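Local coordinates for protein GDP-6-deoxy-D-mannose reductase (Pseudomonas aeruginosa, PDB 6X3B) that probably reduces GDP-4-dehydro-6-deoxy-D-mannose to GDP-rhamnose with NADPH, a step in making the lipopolysaccharide O-antigen, at residues A[253-266]-A[304-316]. Residues are numbered along the deposited sequence; the frame is centred on the assembly and turned at random.
Sequences QKIRELIELLADIA and ITIKQSLRAILSD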
loop_
_atom_site.group_PDB
_atom_site.type_symbol
_atom_site.label_atom_id
_atom_site.label_comp_id
_atom_site.label_asym_id
_atom_site.label_seq_id
_atom_site.Cartn_x
_atom_site.Cartn_y
_atom_site.Cartn_z
ATOM N N GLN A 253 -3.473 -2.784 -27.926
ATOM C CA GLN A 253 -4.597 -2.791 -28.854
ATOM C C GLN A 253 -5.354 -1.479 -28.748
ATOM O O GLN A 253 -5.748 -1.078 -27.647
ATOM C CB GLN A 253 -5.560 -3.935 -28.569
ATOM C CG GLN A 253 -4.898 -5.172 -28.066
ATOM C CD GLN A 253 -4.706 -6.194 -29.155
ATOM O OE1 GLN A 253 -5.007 -5.943 -30.316
ATOM N NE2 GLN A 253 -4.192 -7.352 -28.786
ATOM N N LYS A 254 -5.576 -0.832 -29.889
ATOM C CA LYS A 254 -6.428 0.351 -29.938
ATOM C C LYS A 254 -7.895 -0.040 -29.804
ATOM O O LYS A 254 -8.382 -0.924 -30.519
ATOM C CB LYS A 254 -6.216 1.109 -31.242
ATOM C CG LYS A 254 -4.818 1.662 -31.404
ATOM C CD LYS A 254 -4.640 2.289 -32.772
ATOM C CE LYS A 254 -3.244 2.021 -33.295
ATOM N NZ LYS A 254 -3.263 1.695 -34.750
ATOM N N ILE A 255 -8.604 0.627 -28.891
ATOM C CA ILE A 255 -10.011 0.310 -28.653
ATOM C C ILE A 255 -10.804 0.336 -29.955
ATOM O O ILE A 255 -11.641 -0.542 -30.210
ATOM C CB ILE A 255 -10.609 1.281 -27.617
ATOM C CG1 ILE A 255 -9.833 1.227 -26.301
ATOM C CG2 ILE A 255 -12.081 0.985 -27.401
ATOM C CD1 ILE A 255 -9.388 -0.165 -25.903
ATOM N N ARG A 256 -10.545 1.335 -30.803
ATOM C CA ARG A 256 -11.305 1.480 -32.040
ATOM C C ARG A 256 -11.095 0.290 -32.970
ATOM O O ARG A 256 -12.045 -0.188 -33.609
ATOM C CB ARG A 256 -10.912 2.783 -32.743
ATOM C CG ARG A 256 -11.523 2.933 -34.121
ATOM C CD ARG A 256 -11.005 4.171 -34.813
ATOM N NE ARG A 256 -11.276 5.372 -34.032
ATOM C CZ ARG A 256 -12.446 6.004 -33.998
ATOM N NH1 ARG A 256 -13.472 5.558 -34.711
ATOM N NH2 ARG A 256 -12.590 7.094 -33.253
ATOM N N GLU A 257 -9.854 -0.196 -33.067
ATOM C CA GLU A 257 -9.575 -1.362 -33.899
ATOM C C GLU A 257 -10.235 -2.616 -33.342
ATOM O O GLU A 257 -10.693 -3.467 -34.110
ATOM C CB GLU A 257 -8.067 -1.562 -34.041
ATOM C CG GLU A 257 -7.411 -0.506 -34.938
ATOM C CD GLU A 257 -5.902 -0.671 -35.062
ATOM O OE1 GLU A 257 -5.379 -1.739 -34.681
ATOM O OE2 GLU A 257 -5.241 0.277 -35.542
ATOM N N LEU A 258 -10.302 -2.756 -32.014
ATOM C CA LEU A 258 -11.048 -3.877 -31.449
ATOM C C LEU A 258 -12.532 -3.784 -31.790
ATOM O O LEU A 258 -13.157 -4.794 -32.135
ATOM C CB LEU A 258 -10.854 -3.940 -29.937
ATOM C CG LEU A 258 -9.430 -4.225 -29.486
ATOM C CD1 LEU A 258 -9.335 -4.296 -27.972
ATOM C CD2 LEU A 258 -9.016 -5.540 -30.105
ATOM N N ILE A 259 -13.119 -2.584 -31.696
ATOM C CA ILE A 259 -14.532 -2.425 -32.053
ATOM C C ILE A 259 -14.760 -2.780 -33.517
ATOM O O ILE A 259 -15.742 -3.452 -33.865
ATOM C CB ILE A 259 -15.017 -0.999 -31.746
ATOM C CG1 ILE A 259 -15.130 -0.778 -30.241
ATOM C CG2 ILE A 259 -16.380 -0.736 -32.398
ATOM C CD1 ILE A 259 -15.301 0.706 -29.878
ATOM N N GLU A 260 -13.864 -2.328 -34.399
ATOM C CA GLU A 260 -13.973 -2.674 -35.809
ATOM C C GLU A 260 -13.876 -4.183 -36.023
ATOM O O GLU A 260 -14.615 -4.745 -36.840
ATOM C CB GLU A 260 -12.900 -1.939 -36.612
ATOM C CG GLU A 260 -13.248 -0.450 -36.829
ATOM C CD GLU A 260 -12.098 0.338 -37.411
ATOM O OE1 GLU A 260 -12.192 0.769 -38.587
ATOM O OE2 GLU A 260 -11.093 0.524 -36.688
ATOM N N LEU A 261 -12.978 -4.857 -35.293
ATOM C CA LEU A 261 -12.869 -6.307 -35.427
ATOM C C LEU A 261 -14.117 -7.009 -34.902
ATOM O O LEU A 261 -14.539 -8.027 -35.461
ATOM C CB LEU A 261 -11.610 -6.816 -34.717
ATOM C CG LEU A 261 -11.296 -8.315 -34.835
ATOM C CD1 LEU A 261 -11.225 -8.730 -36.297
ATOM C CD2 LEU A 261 -9.977 -8.660 -34.119
ATOM N N LEU A 262 -14.733 -6.482 -33.840
ATOM C CA LEU A 262 -16.004 -7.039 -33.385
ATOM C C LEU A 262 -17.067 -6.949 -34.480
ATOM O O LEU A 262 -17.758 -7.929 -34.769
ATOM C CB LEU A 262 -16.481 -6.321 -32.123
ATOM C CG LEU A 262 -15.926 -6.754 -30.762
ATOM C CD1 LEU A 262 -16.340 -5.710 -29.717
ATOM C CD2 LEU A 262 -16.420 -8.130 -30.358
ATOM N N ALA A 263 -17.227 -5.765 -35.081
ATOM C CA ALA A 263 -18.176 -5.593 -36.179
ATOM C C ALA A 263 -17.883 -6.555 -37.321
ATOM O O ALA A 263 -18.804 -7.159 -37.884
ATOM C CB ALA A 263 -18.143 -4.148 -36.683
ATOM N N ASP A 264 -16.605 -6.709 -37.675
ATOM C CA ASP A 264 -16.229 -7.627 -38.746
ATOM C C ASP A 264 -16.619 -9.060 -38.397
ATOM O O ASP A 264 -17.208 -9.777 -39.218
ATOM C CB ASP A 264 -14.723 -7.516 -39.021
ATOM C CG ASP A 264 -14.310 -8.196 -40.316
ATOM O OD1 ASP A 264 -15.187 -8.442 -41.171
ATOM O OD2 ASP A 264 -13.106 -8.494 -40.482
ATOM N N ILE A 265 -16.306 -9.494 -37.175
ATOM C CA ILE A 265 -16.667 -10.848 -36.757
ATOM C C ILE A 265 -18.180 -11.031 -36.796
ATOM O O ILE A 265 -18.688 -12.094 -37.178
ATOM C CB ILE A 265 -16.098 -11.142 -35.361
ATOM C CG1 ILE A 265 -14.565 -11.193 -35.414
ATOM C CG2 ILE A 265 -16.648 -12.477 -34.792
ATOM C CD1 ILE A 265 -13.897 -11.005 -34.037
ATOM N N ALA A 266 -18.923 -9.995 -36.408
ATOM C CA ALA A 266 -20.375 -10.082 -36.319
ATOM C C ALA A 266 -21.066 -9.958 -37.670
ATOM O O ALA A 266 -22.278 -10.197 -37.746
ATOM C CB ALA A 266 -20.893 -9.000 -35.378
ATOM N N ILE A 304 -4.342 -17.420 -26.651
ATOM C CA ILE A 304 -5.623 -17.131 -27.291
ATOM C C ILE A 304 -5.472 -15.876 -28.135
ATOM O O ILE A 304 -4.989 -14.852 -27.641
ATOM C CB ILE A 304 -6.740 -16.956 -26.248
ATOM C CG1 ILE A 304 -6.853 -18.198 -25.359
ATOM C CG2 ILE A 304 -8.049 -16.664 -26.931
ATOM C CD1 ILE A 304 -7.279 -19.435 -26.116
ATOM N N THR A 305 -5.872 -15.942 -29.402
ATOM C CA THR A 305 -5.773 -14.752 -30.240
ATOM C C THR A 305 -6.893 -13.774 -29.898
ATOM O O THR A 305 -7.963 -14.155 -29.400
ATOM C CB THR A 305 -5.853 -15.093 -31.731
ATOM O OG1 THR A 305 -7.145 -15.651 -32.024
ATOM C CG2 THR A 305 -4.751 -16.078 -32.148
ATOM N N ILE A 306 -6.661 -12.502 -30.223
ATOM C CA ILE A 306 -7.678 -11.491 -29.957
ATOM C C ILE A 306 -8.957 -11.808 -30.728
ATOM O O ILE A 306 -10.064 -11.702 -30.189
ATOM C CB ILE A 306 -7.129 -10.082 -30.272
ATOM C CG1 ILE A 306 -8.179 -9.013 -29.965
ATOM C CG2 ILE A 306 -6.669 -9.976 -31.715
ATOM C CD1 ILE A 306 -8.833 -9.179 -28.622
ATOM N N LYS A 307 -8.833 -12.245 -31.982
ATOM C CA LYS A 307 -10.029 -12.582 -32.745
ATOM C C LYS A 307 -10.830 -13.667 -32.043
ATOM O O LYS A 307 -12.044 -13.544 -31.888
ATOM C CB LYS A 307 -9.662 -13.003 -34.166
ATOM C CG LYS A 307 -10.826 -12.916 -35.125
ATOM C CD LYS A 307 -10.381 -13.038 -36.567
ATOM C CE LYS A 307 -10.446 -14.478 -37.036
ATOM N NZ LYS A 307 -10.340 -14.568 -38.526
ATOM N N GLN A 308 -10.165 -14.730 -31.573
ATOM C CA GLN A 308 -10.916 -15.752 -30.846
ATOM C C GLN A 308 -11.574 -15.170 -29.596
ATOM O O GLN A 308 -12.717 -15.521 -29.269
ATOM C CB GLN A 308 -10.025 -16.942 -30.474
ATOM C CG GLN A 308 -10.776 -17.958 -29.635
ATOM C CD GLN A 308 -10.078 -19.302 -29.527
ATOM O OE1 GLN A 308 -9.002 -19.510 -30.089
ATOM N NE2 GLN A 308 -10.703 -20.226 -28.809
ATOM N N SER A 309 -10.865 -14.288 -28.874
ATOM C CA SER A 309 -11.437 -13.695 -27.667
ATOM C C SER A 309 -12.683 -12.888 -27.984
ATOM O O SER A 309 -13.669 -12.936 -27.244
ATOM C CB SER A 309 -10.426 -12.769 -26.982
ATOM O OG SER A 309 -9.334 -13.497 -26.476
ATOM N N LEU A 310 -12.632 -12.101 -29.051
ATOM C CA LEU A 310 -13.765 -11.255 -29.404
ATOM C C LEU A 310 -14.938 -12.083 -29.929
ATOM O O LEU A 310 -16.104 -11.784 -29.642
ATOM C CB LEU A 310 -13.323 -10.225 -30.442
ATOM C CG LEU A 310 -12.313 -9.182 -29.963
ATOM C CD1 LEU A 310 -11.883 -8.292 -31.115
ATOM C CD2 LEU A 310 -12.910 -8.337 -28.835
ATOM N N ARG A 311 -14.652 -13.115 -30.722
ATOM C CA ARG A 311 -15.731 -13.986 -31.175
ATOM C C ARG A 311 -16.422 -14.640 -29.992
ATOM O O ARG A 311 -17.656 -14.744 -29.956
ATOM C CB ARG A 311 -15.189 -15.050 -32.129
ATOM C CG ARG A 311 -16.290 -15.824 -32.861
ATOM C CD ARG A 311 -15.709 -16.708 -33.945
ATOM N NE ARG A 311 -14.545 -17.428 -33.449
ATOM C CZ ARG A 311 -13.314 -17.296 -33.931
ATOM N NH1 ARG A 311 -13.082 -16.486 -34.951
ATOM N NH2 ARG A 311 -12.331 -18.013 -33.404
ATOM N N ALA A 312 -15.640 -15.053 -28.995
ATOM C CA ALA A 312 -16.205 -15.725 -27.834
ATOM C C ALA A 312 -17.183 -14.813 -27.105
ATOM O O ALA A 312 -18.285 -15.246 -26.738
ATOM C CB ALA A 312 -15.074 -16.215 -26.911
ATOM N N ILE A 313 -16.837 -13.531 -26.928
ATOM C CA ILE A 313 -17.780 -12.674 -26.205
ATOM C C ILE A 313 -19.007 -12.347 -27.059
ATOM O O ILE A 313 -20.108 -12.178 -26.520
ATOM C CB ILE A 313 -17.117 -11.389 -25.655
ATOM C CG1 ILE A 313 -16.562 -10.495 -26.764
ATOM C CG2 ILE A 313 -16.043 -11.733 -24.638
ATOM C CD1 ILE A 313 -16.057 -9.131 -26.238
ATOM N N LEU A 314 -18.862 -12.261 -28.386
ATOM C CA LEU A 314 -20.038 -12.055 -29.232
ATOM C C LEU A 314 -20.967 -13.262 -29.184
ATOM O O LEU A 314 -22.187 -13.110 -29.057
ATOM C CB LEU A 314 -19.633 -11.765 -30.675
ATOM C CG LEU A 314 -19.175 -10.356 -31.012
ATOM C CD1 LEU A 314 -18.514 -10.387 -32.393
ATOM C CD2 LEU A 314 -20.335 -9.331 -30.968
ATOM N N SER A 315 -20.399 -14.471 -29.272
ATOM C CA SER A 315 -21.203 -15.690 -29.229
ATOM C C SER A 315 -21.947 -15.815 -27.914
ATOM O O SER A 315 -23.104 -16.252 -27.885
ATOM C CB SER A 315 -20.324 -16.933 -29.423
ATOM O OG SER A 315 -19.557 -16.832 -30.603
ATOM N N ASP A 316 -21.281 -15.489 -26.809
ATOM C CA ASP A 316 -21.955 -15.554 -25.522
ATOM C C ASP A 316 -23.162 -14.630 -25.498
ATOM O O ASP A 316 -24.239 -15.012 -25.025
ATOM C CB ASP A 316 -20.993 -15.191 -24.397
ATOM C CG ASP A 316 -21.649 -15.288 -23.037
ATOM O OD1 ASP A 316 -21.981 -16.426 -22.628
ATOM O OD2 ASP A 316 -21.844 -14.232 -22.396
#
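L310 of helix 306-316 is a knob in the hole formed by L258, L261, L262 and I265 of helix 255-266. Its two methyl branches divide the work: CD1 lies 3.6 Å from CD2 of L261, while CD2 turns to L262, whose side chain crosses that of L310 nearly at a right angle. The reverse knob is I265, set among K307, L310, R311 and L314. With CG1 anti to the carbonyl carbon (chi1 -67°), I265 carries CD1 to within 3.7 Å of L310 CB and sends CG2 the other way, to L314 CD1 and the aliphatic CG of R311. L258 CD2 and I306 CG1, 3.6 Å apart, continue the seam at one end; L262 CD2 also reaches L314 CG, and A266 CB meets L314 CD1 at the other end. The segment axes cross at -61°, 9.6 Å apart at their nearest. As in other extended short-chain dehydrogenases/reductases, which pair an NAD(P)-binding Rossmann domain with a smaller C-terminal substrate-binding domain, both helices probably belong to the latter; the I313 side chain is about 11 Å from NADPH. Helix 191-203 touches L258, A266 and I313, and I182 of strand 172-182 packs on I306 and I313. No hydrogen bond spans the two segments; the polar contacts lie within each or lead to the rest of the chain. T305 caps helix 306-316, its OG1 accepting from Q308 N at 3.2 Å in a fairly straight bond (163°), and S309 OG of that helix is hydrogen-bonded to D224 OD2 of strand 219-224. Near the first turn of helix 255-266, K254 NZ forms a 2.6 Å salt bridge with E257 OE2.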